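Local structure of DegT/DnrJ/EryC1/StrS aminotransferase (Brucella abortus 2308, 4QGR) at residues D262-E265 against A266-R269; R272-N275 against E276-D280; K309-L312 against Q313-I317; E347-P350 against S351-L354; P357-P360 against Y361-E364. The protein binds pyridoxal 5'-phosphate and probably works as an aminotransferase of the DegT/DnrJ/EryC1/StrS family. All blocks are in the same frame, centred on the assembly; numbering follows the deposited sequence.

Contact 1 (D262-E265 against A266-R269)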
loop_
_atom_site.group_PDB
_atom_site.type_symbol
_atom_site.label_atom_id
_atom_site.label_comp_id
_atom_site.label_asym_id
_atom_site.label_seq_id
_atom_site.Cartn_x
_atom_site.Cartn_y
_atom_site.Cartn_z
ATOM N N ASP A 262 -18.135 -8.702 -21.352
ATOM C CA ASP A 262 -19.605 -8.758 -21.451
ATOM C C ASP A 262 -20.242 -7.623 -20.603
ATOM O O ASP A 262 -21.208 -6.964 -21.011
ATOM C CB ASP A 262 -20.108 -10.131 -21.013
ATOM C CG ASP A 262 -21.557 -10.295 -21.222
ATOM O OD1 ASP A 262 -21.964 -10.517 -22.380
ATOM O OD2 ASP A 262 -22.315 -10.251 -20.243
ATOM N N GLU A 263 -19.680 -7.400 -19.412
ATOM C CA GLU A 263 -20.099 -6.283 -18.577
ATOM C C GLU A 263 -19.940 -4.913 -19.257
ATOM O O GLU A 263 -20.748 -4.021 -19.022
ATOM C CB GLU A 263 -19.301 -6.263 -17.279
ATOM C CG GLU A 263 -19.734 -7.344 -16.305
ATOM C CD GLU A 263 -19.001 -7.293 -14.987
ATOM O OE1 GLU A 263 -17.894 -6.688 -14.922
ATOM O OE2 GLU A 263 -19.530 -7.814 -13.978
ATOM N N MET A 264 -18.857 -4.737 -20.021
ATOM C CA MET A 264 -18.673 -3.511 -20.843
ATOM C C MET A 264 -19.754 -3.354 -21.915
ATOM O O MET A 264 -20.270 -2.240 -22.139
ATOM C CB MET A 264 -17.273 -3.466 -21.463
ATOM C CG MET A 264 -16.218 -3.158 -20.413
ATOM S SD MET A 264 -16.382 -1.482 -19.762
ATOM C CE MET A 264 -16.039 -1.672 -18.027
ATOM N N GLU A 265 -20.167 -4.461 -22.521
ATOM C CA GLU A 265 -21.299 -4.380 -23.451
ATOM C C GLU A 265 -22.541 -3.915 -22.723
ATOM O O GLU A 265 -23.312 -3.085 -23.245
ATOM C CB GLU A 265 -21.522 -5.725 -24.170
ATOM C CG GLU A 265 -20.308 -6.129 -25.000
ATOM C CD GLU A 265 -20.370 -7.571 -25.512
ATOM O OE1 GLU A 265 -21.382 -8.268 -25.270
ATOM O OE2 GLU A 265 -19.395 -8.007 -26.171
ATOM N N ALA A 266 -22.765 -4.462 -21.530
ATOM C CA ALA A 266 -23.920 -4.114 -20.740
ATOM C C ALA A 266 -23.902 -2.650 -20.336
ATOM O O ALA A 266 -24.893 -1.960 -20.447
ATOM C CB ALA A 266 -24.011 -5.000 -19.490
ATOM N N ARG A 267 -22.753 -2.181 -19.868
ATOM C CA ARG A 267 -22.624 -0.780 -19.463
ATOM C C ARG A 267 -22.940 0.157 -20.648
ATOM O O ARG A 267 -23.674 1.120 -20.490
ATOM C CB ARG A 267 -21.239 -0.520 -18.918
ATOM C CG ARG A 267 -20.915 -1.171 -17.586
ATOM C CD ARG A 267 -19.407 -1.180 -17.266
ATOM N NE ARG A 267 -19.141 -1.693 -15.922
ATOM C CZ ARG A 267 -19.273 -0.994 -14.782
ATOM N NH1 ARG A 267 -19.576 0.292 -14.801
ATOM N NH2 ARG A 267 -19.069 -1.583 -13.613
ATOM N N ASP A 268 -22.424 -0.173 -21.827
ATOM C CA ASP A 268 -22.645 0.646 -23.021
ATOM C C ASP A 268 -24.131 0.716 -23.322
ATOM O O ASP A 268 -24.695 1.808 -23.595
ATOM C CB ASP A 268 -21.886 0.047 -24.214
ATOM C CG ASP A 268 -21.992 0.908 -25.458
ATOM O OD1 ASP A 268 -21.280 1.920 -25.526
ATOM O OD2 ASP A 268 -22.815 0.565 -26.337
ATOM N N ARG A 269 -24.781 -0.443 -23.245
ATOM C CA ARG A 269 -26.240 -0.536 -23.506
ATOM C C ARG A 269 -27.038 0.310 -22.505
ATOM O O ARG A 269 -27.903 1.083 -22.868
ATOM C CB ARG A 269 -26.695 -1.997 -23.488
ATOM C CG ARG A 269 -28.184 -2.189 -23.351
ATOM C CD ARG A 269 -28.518 -3.676 -23.305
ATOM N NE ARG A 269 -27.927 -4.396 -22.171
ATOM C CZ ARG A 269 -28.366 -4.342 -20.924
ATOM N NH1 ARG A 269 -29.356 -3.537 -20.574
ATOM N NH2 ARG A 269 -27.770 -5.064 -20.002
HETATM O O HOH W 1 -17.596 -4.032 -15.102
#
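The guanidinium of Arg267 is approached obliquely by the methyl of Met264 and by the carbonyl oxygen of Glu263, while that of Arg269 has Ala266 O over one face, displaced toward its rim. The first bond of the Met264 side chain leads away from the following turn, but a bend at chi2 (-67°) and another at chi3 turn the thioether back, so that Met264 CE rests 3.5 Å from Arg267 CD and 3.7 Å from Arg267 NE. The arginine needs no such bend: extended from CG to NE, it passes the carbonyl of the previous turn, its CG 3.2 Å from Glu263 O. Opposite charges meet here through solvent. Glu263 OE1 and Arg267 NE stand 5.2 Å apart, and one water joins them, donating to OE1 at 2.7 Å and accepting from NE at 2.9 Å. The other carboxylate oxygen, Glu263 OE2, is held by Tyr361 and Gln17, which probably limits rotation of the group and so helps to place the water. Pro360 lies against both Glu263 and Arg267. Further round the helix, Asp262 pairs with Arg20 and Asp268 with Arg272. Beneath these side chains run four i to i+4 bonds, from Ala266 N to Asp262 O through Arg269 N to Glu265 O, none longer than 3.0 Å. The regular, uninterrupted turn belongs to the long helix 247-278, consistent with the interdomain helix of fold type I pyridoxal phosphate enzymes, and it brings the side chain of Arg267 to about 8 Å from that of Lys199, the lysine predicted to carry the cofactor.

Contact 2 (R272-N275 against E276-D280); sequences RRYN and EALKD
From Arg272 to Lys279 the backbone passes from regular helix into looser bonding. Glu276 N meets Arg272 O at 3.0 Å and nearly straight (168°), whereas Ala277 N reaches Arg273 O at 3.2 Å with a more bent bond. From the next residue on, carbonyls are shared: Tyr274 O takes Leu278 N at 2.9 Å and, weakly, Ala277 N, and Asn275 O receives only weak bonds from Leu278 N and Lys279 N. This mixture of i+3 and i+4 donors is how the C-terminal turn of helix 247-278 gives way to loop, and it happens against helix 364-377, where Gln367 and Ile370 pack on Tyr274. Tyr274 and Leu278 run side by side in the same direction, with ring atom CD1 of Tyr274 3.7 Å from Leu278 CD1. The ring also stacks with Tyr298, and its hydroxyl hydrogen-bonds to Pro357 O. Asn275 turns its amide to the fold, OD1 to Tyr298 OH and ND2 to Pro285 O. Toward solvent, Glu276 and Lys279 form a salt bridge. With CG in the crowded position (chi1 64°), the extended lysine runs back to place NZ 2.8 Å from Glu276 OE1, on the syn side but tilted 29° from the carboxylate plane.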
loop_
_atom_site.group_PDB
_atom_site.type_symbol
_atom_site.label_atom_id
_atom_site.label_comp_id
_atom_site.label_asym_id
_atom_site.label_seq_id
_atom_site.Cartn_x
_atom_site.Cartn_y
_atom_site.Cartn_z
ATOM N N ARG A 272 -26.397 4.172 -22.968
ATOM C CA ARG A 272 -27.082 4.691 -24.167
ATOM C C ARG A 272 -28.569 4.846 -23.909
ATOM O O ARG A 272 -29.190 5.806 -24.349
ATOM C CB ARG A 272 -26.801 3.802 -25.393
ATOM C CG ARG A 272 -25.373 3.983 -25.908
ATOM C CD ARG A 272 -25.046 3.112 -27.128
ATOM N NE ARG A 272 -23.638 3.253 -27.532
ATOM C CZ ARG A 272 -23.145 4.262 -28.267
ATOM N NH1 ARG A 272 -23.921 5.258 -28.687
ATOM N NH2 ARG A 272 -21.848 4.294 -28.574
ATOM N N ARG A 273 -29.134 3.906 -23.171
ATOM C CA ARG A 273 -30.550 3.989 -22.821
ATOM C C ARG A 273 -30.824 5.200 -21.907
ATOM O O ARG A 273 -31.823 5.910 -22.114
ATOM C CB ARG A 273 -31.049 2.677 -22.215
ATOM C CG ARG A 273 -32.564 2.569 -22.141
ATOM C CD ARG A 273 -32.947 1.112 -21.941
ATOM N NE ARG A 273 -34.398 0.947 -21.959
ATOM C CZ ARG A 273 -35.196 0.930 -20.894
ATOM N NH1 ARG A 273 -34.719 1.031 -19.660
ATOM N NH2 ARG A 273 -36.507 0.764 -21.070
ATOM N N TYR A 274 -29.972 5.463 -20.921
ATOM C CA TYR A 274 -30.137 6.698 -20.150
ATOM C C TYR A 274 -30.021 7.926 -21.054
ATOM O O TYR A 274 -30.805 8.879 -20.933
ATOM C CB TYR A 274 -29.044 6.847 -19.102
ATOM C CG TYR A 274 -29.207 6.234 -17.723
ATOM C CD1 TYR A 274 -30.381 6.395 -16.954
ATOM C CD2 TYR A 274 -28.115 5.589 -17.130
ATOM C CE1 TYR A 274 -30.464 5.889 -15.669
ATOM C CE2 TYR A 274 -28.173 5.087 -15.852
ATOM C CZ TYR A 274 -29.355 5.252 -15.108
ATOM O OH TYR A 274 -29.392 4.784 -13.825
ATOM N N ASN A 275 -29.000 7.944 -21.911
ATOM C CA ASN A 275 -28.722 9.159 -22.698
ATOM C C ASN A 275 -29.924 9.508 -23.587
ATOM O O ASN A 275 -30.364 10.655 -23.579
ATOM C CB ASN A 275 -27.450 9.030 -23.548
ATOM C CG ASN A 275 -26.163 9.140 -22.712
ATOM O OD1 ASN A 275 -26.182 9.503 -21.526
ATOM N ND2 ASN A 275 -25.041 8.873 -23.349
ATOM N N GLU A 276 -30.469 8.506 -24.281
ATOM C CA GLU A 276 -31.596 8.736 -25.193
ATOM C C GLU A 276 -32.856 9.152 -24.438
ATOM O O GLU A 276 -33.620 9.967 -24.917
ATOM C CB GLU A 276 -31.849 7.505 -26.084
ATOM C CG GLU A 276 -30.711 7.296 -27.085
ATOM C CD GLU A 276 -30.458 8.526 -27.979
ATOM O OE1 GLU A 276 -31.442 9.108 -28.515
ATOM O OE2 GLU A 276 -29.278 8.935 -28.142
ATOM N N ALA A 277 -33.045 8.646 -23.220
ATOM C CA ALA A 277 -34.279 8.919 -22.490
ATOM C C ALA A 277 -34.214 10.239 -21.736
ATOM O O ALA A 277 -35.261 10.827 -21.432
ATOM C CB ALA A 277 -34.582 7.776 -21.532
ATOM N N LEU A 278 -33.003 10.702 -21.414
ATOM C CA LEU A 278 -32.837 11.858 -20.514
ATOM C C LEU A 278 -32.346 13.141 -21.165
ATOM O O LEU A 278 -32.370 14.197 -20.536
ATOM C CB LEU A 278 -31.875 11.480 -19.365
ATOM C CG LEU A 278 -32.440 10.452 -18.373
ATOM C CD1 LEU A 278 -31.347 9.975 -17.435
ATOM C CD2 LEU A 278 -33.615 11.024 -17.595
ATOM N N LYS A 279 -31.882 13.058 -22.407
ATOM C CA LYS A 279 -31.195 14.165 -23.034
ATOM C C LYS A 279 -32.001 15.466 -23.138
ATOM O O LYS A 279 -31.406 16.547 -23.213
ATOM C CB LYS A 279 -30.702 13.769 -24.434
ATOM C CG LYS A 279 -31.785 13.451 -25.419
ATOM C CD LYS A 279 -31.159 12.907 -26.695
ATOM C CE LYS A 279 -32.237 12.392 -27.638
ATOM N NZ LYS A 279 -31.604 11.834 -28.869
ATOM N N ASP A 280 -33.317 15.368 -23.133
ATOM C CA ASP A 280 -34.153 16.563 -23.206
ATOM C C ASP A 280 -34.482 17.236 -21.877
ATOM O O ASP A 280 -35.059 18.325 -21.883
ATOM C CB ASP A 280 -35.463 16.245 -23.938
ATOM C CG ASP A 280 -36.297 15.201 -23.238
ATOM O OD1 ASP A 280 -35.771 14.194 -22.667
ATOM O OD2 ASP A 280 -37.516 15.358 -23.252
#

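Contact 3 (K309-L312 against Q313-I317)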
loop_
_atom_site.group_PDB
_atom_site.type_symbol
_atom_site.label_atom_id
_atom_site.label_comp_id
_atom_site.label_asym_id
_atom_site.label_seq_id
_atom_site.Cartn_x
_atom_site.Cartn_y
_atom_site.Cartn_z
ATOM N N LYS A 309 -31.626 15.148 -6.481
ATOM C CA LYS A 309 -31.026 14.083 -5.686
ATOM C C LYS A 309 -31.942 13.663 -4.512
ATOM O O LYS A 309 -32.070 12.472 -4.191
ATOM C CB LYS A 309 -29.696 14.572 -5.171
ATOM C CG LYS A 309 -28.941 13.638 -4.257
ATOM C CD LYS A 309 -27.553 14.197 -4.030
ATOM C CE LYS A 309 -26.623 13.165 -3.463
ATOM N NZ LYS A 309 -27.039 12.647 -2.163
ATOM N N ALA A 310 -32.604 14.644 -3.898
ATOM C CA ALA A 310 -33.499 14.364 -2.778
ATOM C C ALA A 310 -34.740 13.593 -3.245
ATOM O O ALA A 310 -35.241 12.715 -2.538
ATOM C CB ALA A 310 -33.927 15.688 -2.124
ATOM N N GLN A 311 -35.292 13.995 -4.388
ATOM C CA GLN A 311 -36.442 13.322 -4.928
ATOM C C GLN A 311 -36.060 11.902 -5.319
ATOM O O GLN A 311 -36.858 10.978 -5.153
ATOM C CB GLN A 311 -37.000 14.091 -6.135
ATOM C CG GLN A 311 -38.203 13.441 -6.790
ATOM C CD GLN A 311 -39.349 13.229 -5.808
ATOM O OE1 GLN A 311 -39.533 14.012 -4.893
ATOM N NE2 GLN A 311 -40.091 12.146 -5.975
ATOM N N LEU A 312 -34.862 11.720 -5.884
ATOM C CA LEU A 312 -34.419 10.367 -6.224
ATOM C C LEU A 312 -34.334 9.497 -4.943
ATOM O O LEU A 312 -34.863 8.373 -4.885
ATOM C CB LEU A 312 -33.079 10.410 -6.960
ATOM C CG LEU A 312 -33.106 10.882 -8.418
ATOM C CD1 LEU A 312 -31.673 11.201 -8.852
ATOM C CD2 LEU A 312 -33.664 9.817 -9.336
ATOM N N GLN A 313 -33.764 10.051 -3.879
ATOM C CA GLN A 313 -33.663 9.309 -2.626
ATOM C C GLN A 313 -35.040 9.035 -1.992
ATOM O O GLN A 313 -35.238 7.959 -1.448
ATOM C CB GLN A 313 -32.797 9.988 -1.595
ATOM C CG GLN A 313 -32.383 8.969 -0.550
ATOM C CD GLN A 313 -31.628 9.566 0.595
ATOM O OE1 GLN A 313 -30.734 10.377 0.400
ATOM N NE2 GLN A 313 -31.959 9.137 1.817
ATOM N N ALA A 314 -35.964 9.985 -2.097
ATOM C CA ALA A 314 -37.330 9.765 -1.587
ATOM C C ALA A 314 -38.007 8.599 -2.312
ATOM O O ALA A 314 -38.849 7.927 -1.745
ATOM C CB ALA A 314 -38.168 11.033 -1.696
ATOM N N GLU A 315 -37.616 8.343 -3.568
ATOM C CA GLU A 315 -38.129 7.213 -4.328
ATOM C C GLU A 315 -37.226 5.998 -4.232
ATOM O O GLU A 315 -37.381 5.050 -4.995
ATOM C CB GLU A 315 -38.312 7.592 -5.799
ATOM C CG GLU A 315 -39.400 8.618 -6.056
ATOM C CD GLU A 315 -40.793 8.086 -5.792
ATOM O OE1 GLU A 315 -41.028 6.856 -5.943
ATOM O OE2 GLU A 315 -41.638 8.898 -5.362
ATOM N N GLY A 316 -36.304 5.983 -3.273
ATOM C CA GLY A 316 -35.457 4.800 -3.054
ATOM C C GLY A 316 -34.318 4.638 -4.040
ATOM O O GLY A 316 -33.780 3.526 -4.209
ATOM N N ILE A 317 -33.916 5.735 -4.681
ATOM C CA ILE A 317 -32.855 5.684 -5.692
ATOM C C ILE A 317 -31.627 6.406 -5.139
ATOM O O ILE A 317 -31.701 7.599 -4.850
ATOM C CB ILE A 317 -33.330 6.318 -7.024
ATOM C CG1 ILE A 317 -34.508 5.527 -7.598
ATOM C CG2 ILE A 317 -32.188 6.410 -8.016
ATOM C CD1 ILE A 317 -35.419 6.341 -8.496
HETATM O O HOH W 2 -30.427 9.994 -4.410
HETATM O O HOH W 3 -29.617 11.575 -1.725
#
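A Schellman motif closes helix 305-314, and the contact between 309-312 and 313-317 is that helix end, lying against helix 364-377 and strand 353-356. Its two diagnostic bonds are both present: Ile317 N reaches back to Leu312 O at 2.8 Å, and Gly316 N to Gln313 O at 2.9 Å. Gly316, the C-prime residue, has the positive phi (78°) that reverses the chain. Ordinary helical bonds lead up to this point, from Gln313 N to Lys309 O and from Ala314 N to Ala310 O. The reversal folds Ile317 back onto the helix, as the motif commonly does with an apolar residue: its CG2 comes 3.9 Å from Leu312 CD2, the two side chains meeting at a slant. Val373, Ile374 and Leu354 also pack on Leu312. Beside Val373 of helix 364-377, Gln311, bent at chi2 (57°), lies alongside Glu315, and NE2 of Gln311 is 3.6 Å from Glu315 CG, the amide and carboxylate planes turned 35° apart. Two waters knit the rest. One donates to both Lys309 O and Ile317 O; the other accepts from Lys309 NZ at 2.8 Å and donates to Gln313 OE1. The chemistry is divided: backbone donors serve Leu312 O and Gln313 O, water serves Lys309 O and Ile317 O, Lys369 bonds to Glu315 O, and the hydrophobic pair ties the departing chain to the helix it has just left.

Contact 4 (E347-P350 against S351-L354); sequences ESLP and SRIL
Ser348 O and Leu349 O each receive two backbone or side-chain donors from the residues that follow, where the chain passes from helix 344-348 into strand 353-356. Ser351 supplies both donors to the first: its N comes from above the carbonyl plane at 3.0 Å, and its OG lies in that plane at 2.8 Å from Ser348 O. The hydroxyl gets there because a first torsion of 67° puts OG between the backbone N and the carbonyl carbon, pointing back along the chain. Leu349 O is shared in a similar way, with Ile353 N almost in line with the C=O bond and Arg352 N well above its plane. The bond from Ile353 N to Leu349 O closes an alpha turn, after which the chain enters strand 353-356 and pairs antiparallel with strand 298-301. Arg352 folds back across this turn. Beyond its own chi1 (62°) the chain is extended to NE, and the guanidinium settles with Leu349 CA 4.2 Å above its centre and Ser348 OG at its edge. The edge contact, from NH1 to Ser348 OG at 2.9 Å, is a weak hydrogen bond; the same hydroxyl also bonds to Pro344 O. Leu349 CD2 approaches NH2 of Arg352 to 3.5 Å, its leucine lying across the arginine at an angle, and a water 2.8 Å from NH2 of Arg352 makes a weak link on to Ser348 OG. The charge has its principal partner elsewhere, for Arg352 NE forms a salt bridge with Glu301 on the paired strand.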
loop_
_atom_site.group_PDB
_atom_site.type_symbol
_atom_site.label_atom_id
_atom_site.label_comp_id
_atom_site.label_asym_id
_atom_site.label_seq_id
_atom_site.Cartn_x
_atom_site.Cartn_y
_atom_site.Cartn_z
ATOM N N GLU A 347 -14.893 24.604 -10.843
ATOM C CA GLU A 347 -15.540 25.232 -9.704
ATOM C C GLU A 347 -17.078 25.189 -9.751
ATOM O O GLU A 347 -17.739 25.180 -8.696
ATOM C CB GLU A 347 -15.039 26.689 -9.572
ATOM C CG GLU A 347 -13.613 26.734 -9.077
ATOM C CD GLU A 347 -13.083 28.136 -8.864
ATOM O OE1 GLU A 347 -13.889 29.103 -8.989
ATOM O OE2 GLU A 347 -11.880 28.285 -8.555
ATOM N N SER A 348 -17.642 25.238 -10.946
ATOM C CA SER A 348 -19.093 25.263 -11.100
ATOM C C SER A 348 -19.760 23.881 -11.226
ATOM O O SER A 348 -20.927 23.719 -10.845
ATOM C CB SER A 348 -19.488 26.120 -12.288
ATOM O OG SER A 348 -18.932 25.598 -13.456
ATOM N N LEU A 349 -19.045 22.882 -11.740
ATOM C CA LEU A 349 -19.639 21.543 -11.837
ATOM C C LEU A 349 -20.228 20.966 -10.566
ATOM O O LEU A 349 -21.263 20.288 -10.659
ATOM C CB LEU A 349 -18.632 20.525 -12.398
ATOM C CG LEU A 349 -18.493 20.551 -13.891
ATOM C CD1 LEU A 349 -17.350 19.645 -14.307
ATOM C CD2 LEU A 349 -19.812 20.099 -14.553
ATOM N N PRO A 350 -19.551 21.127 -9.407
ATOM C CA PRO A 350 -20.108 20.626 -8.160
ATOM C C PRO A 350 -21.508 21.118 -7.830
ATOM O O PRO A 350 -22.196 20.461 -7.039
ATOM C CB PRO A 350 -19.105 21.101 -7.089
ATOM C CG PRO A 350 -17.819 21.244 -7.817
ATOM C CD PRO A 350 -18.241 21.749 -9.181
ATOM N N SER A 351 -21.966 22.222 -8.421
ATOM C CA SER A 351 -23.301 22.711 -8.121
ATOM C C SER A 351 -24.368 22.069 -8.981
ATOM O O SER A 351 -25.547 22.257 -8.706
ATOM C CB SER A 351 -23.386 24.241 -8.261
ATOM O OG SER A 351 -23.213 24.645 -9.619
ATOM N N ARG A 352 -23.970 21.333 -10.024
ATOM C CA ARG A 352 -24.944 20.789 -10.956
ATOM C C ARG A 352 -24.764 19.323 -11.365
ATOM O O ARG A 352 -25.683 18.755 -11.929
ATOM C CB ARG A 352 -25.035 21.680 -12.199
ATOM C CG ARG A 352 -23.756 21.798 -12.998
ATOM C CD ARG A 352 -23.845 22.848 -14.151
ATOM N NE ARG A 352 -22.660 22.718 -15.036
ATOM C CZ ARG A 352 -21.570 23.510 -15.034
ATOM N NH1 ARG A 352 -21.490 24.561 -14.239
ATOM N NH2 ARG A 352 -20.560 23.285 -15.880
ATOM N N ILE A 353 -23.619 18.716 -11.078
ATOM C CA ILE A 353 -23.360 17.320 -11.493
ATOM C C ILE A 353 -23.983 16.305 -10.535
ATOM O O ILE A 353 -24.127 16.563 -9.331
ATOM C CB ILE A 353 -21.848 17.087 -11.646
ATOM C CG1 ILE A 353 -21.561 15.917 -12.597
ATOM C CG2 ILE A 353 -21.158 16.980 -10.286
ATOM C CD1 ILE A 353 -20.115 15.856 -13.041
ATOM N N LEU A 354 -24.342 15.141 -11.065
ATOM C CA LEU A 354 -24.854 14.036 -10.255
ATOM C C LEU A 354 -24.631 12.717 -10.960
ATOM O O LEU A 354 -24.809 12.640 -12.166
ATOM C CB LEU A 354 -26.344 14.249 -10.003
ATOM C CG LEU A 354 -26.998 13.242 -9.028
ATOM C CD1 LEU A 354 -26.391 13.333 -7.633
ATOM C CD2 LEU A 354 -28.504 13.447 -8.979
HETATM O O HOH W 4 -19.197 25.588 -16.827
#

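Contact 5 (P357-P360 against Y361-E364)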
loop_
_atom_site.group_PDB
_atom_site.type_symbol
_atom_site.label_atom_id
_atom_site.label_comp_id
_atom_site.label_asym_id
_atom_site.label_seq_id
_atom_site.Cartn_x
_atom_site.Cartn_y
_atom_site.Cartn_z
ATOM N N PRO A 357 -27.225 5.460 -10.546
ATOM C CA PRO A 357 -26.875 4.062 -10.504
ATOM C C PRO A 357 -26.371 3.563 -11.860
ATOM O O PRO A 357 -26.952 3.845 -12.890
ATOM C CB PRO A 357 -28.184 3.381 -10.119
ATOM C CG PRO A 357 -28.895 4.433 -9.285
ATOM C CD PRO A 357 -28.572 5.718 -9.988
ATOM N N MET A 358 -25.247 2.885 -11.853
ATOM C CA MET A 358 -24.611 2.478 -13.087
ATOM C C MET A 358 -23.770 1.260 -12.796
ATOM O O MET A 358 -22.821 1.340 -12.059
ATOM C CB MET A 358 -23.724 3.570 -13.629
ATOM C CG MET A 358 -22.855 3.105 -14.814
ATOM S SD MET A 358 -23.664 2.233 -16.205
ATOM C CE MET A 358 -24.573 3.579 -16.776
ATOM N N HIS A 359 -24.203 0.118 -13.317
ATOM C CA HIS A 359 -23.468 -1.140 -13.202
ATOM C C HIS A 359 -24.085 -2.116 -14.208
ATOM O O HIS A 359 -25.175 -1.846 -14.738
ATOM C CB HIS A 359 -23.511 -1.683 -11.765
ATOM C CG HIS A 359 -24.879 -1.825 -11.187
ATOM N ND1 HIS A 359 -25.652 -2.947 -11.372
ATOM C CD2 HIS A 359 -25.642 -0.965 -10.475
ATOM C CE1 HIS A 359 -26.791 -2.805 -10.733
ATOM N NE2 HIS A 359 -26.820 -1.611 -10.184
ATOM N N PRO A 360 -23.425 -3.261 -14.449
ATOM C CA PRO A 360 -23.915 -4.143 -15.496
ATOM C C PRO A 360 -25.254 -4.803 -15.227
ATOM O O PRO A 360 -25.855 -5.320 -16.176
ATOM C CB PRO A 360 -22.778 -5.192 -15.633
ATOM C CG PRO A 360 -21.566 -4.528 -15.033
ATOM C CD PRO A 360 -22.126 -3.709 -13.923
ATOM N N TYR A 361 -25.693 -4.818 -13.965
ATOM C CA TYR A 361 -26.871 -5.573 -13.514
ATOM C C TYR A 361 -28.127 -4.757 -13.257
ATOM O O TYR A 361 -29.126 -5.246 -12.702
ATOM C CB TYR A 361 -26.469 -6.408 -12.306
ATOM C CG TYR A 361 -25.198 -7.157 -12.631
ATOM C CD1 TYR A 361 -25.253 -8.347 -13.324
ATOM C CD2 TYR A 361 -23.936 -6.634 -12.322
ATOM C CE1 TYR A 361 -24.106 -9.006 -13.709
ATOM C CE2 TYR A 361 -22.779 -7.297 -12.709
ATOM C CZ TYR A 361 -22.881 -8.496 -13.384
ATOM O OH TYR A 361 -21.782 -9.198 -13.825
ATOM N N LEU A 362 -28.104 -3.497 -13.692
ATOM C CA LEU A 362 -29.254 -2.641 -13.527
ATOM C C LEU A 362 -30.358 -3.133 -14.443
ATOM O O LEU A 362 -30.170 -3.248 -15.650
ATOM C CB LEU A 362 -28.873 -1.205 -13.875
ATOM C CG LEU A 362 -29.885 -0.111 -13.567
ATOM C CD1 LEU A 362 -30.023 0.053 -12.047
ATOM C CD2 LEU A 362 -29.466 1.196 -14.242
ATOM N N SER A 363 -31.517 -3.428 -13.875
ATOM C CA SER A 363 -32.615 -3.976 -14.686
ATOM C C SER A 363 -33.308 -2.892 -15.503
ATOM O O SER A 363 -33.263 -1.701 -15.166
ATOM C CB SER A 363 -33.637 -4.658 -13.778
ATOM O OG SER A 363 -34.368 -3.695 -13.008
ATOM N N GLU A 364 -34.011 -3.322 -16.550
ATOM C CA GLU A 364 -34.824 -2.390 -17.331
ATOM C C GLU A 364 -35.806 -1.680 -16.419
ATOM O O GLU A 364 -35.945 -0.470 -16.486
ATOM C CB GLU A 364 -35.625 -3.106 -18.410
ATOM C CG GLU A 364 -34.885 -3.413 -19.681
ATOM C CD GLU A 364 -35.821 -3.614 -20.861
ATOM O OE1 GLU A 364 -36.954 -3.060 -20.879
ATOM O OE2 GLU A 364 -35.414 -4.349 -21.773
HETATM O O HOH W 5 -28.510 -5.062 -17.060
#
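Tyr361 lies over Pro360 in a type I beta turn, His359 to Leu362, that carries the chain from strand 353-356 to helix 364-377. The contact is a CH-pi one: Pro360 CB sits 3.9 Å from the centroid of the Tyr361 ring, over its face and 23° off the normal, with CE2 of Tyr361 the ring atom nearest to CB at 3.6 Å. The backbone N of Tyr361 is also met by the side chain of His359, whose ND1 accepts it at 3.2 Å, with the donor tilted 27° from the imidazole plane. A first torsion of 54° in the histidine swings its ring toward the next residues and makes this possible. As ND1 is the acceptor here and NE2 has a weak bond to Gln10 O, the arrangement is consistent with a proton on NE2. The tyrosine ring packs on Ala16 and Gln17 of helix 14-20, and its hydroxyl bonds to Glu263 of helix 247-278 and to Arg20. Leu362 comes next, its side chain roughly at right angles to that of His359. Leu362 CB lies 4.1 Å above one face of the imidazole, toward its rim, while the methyls go on to Pro357: CD1 of Leu362 is 4.3 Å from Pro357 CB. A water bridges the turn, donating to Pro360 O and to Leu362 O at 2.8 Å each. Ser363 then takes the N-cap position of the coming helix, and its OG accepts a hydrogen bond from Asp366 N.

How the contacts relate
Contacts 1 and 2 both lie on helix 247-278, one in mid-helix with regular bonds and the other where they slacken. Contact 5 is the most buried of the five and touches both: Pro360 packs on contact 1, and Leu362 and Met358 lie against Tyr274 of contact 2. Contact 3 is a helix end that reverses the chain, contact 4 a passage from helix to strand; they meet through Leu354, and Ile317 in turn touches Pro357 of contact 5. Water joins polar groups in contacts 1 and 3, between buried opposite charges in the first; an exposed salt bridge marks contact 2. Contact 4 relies on shared carbonyls and a folded-back arginine, contact 5 on proline, aromatic and imidazole surfaces.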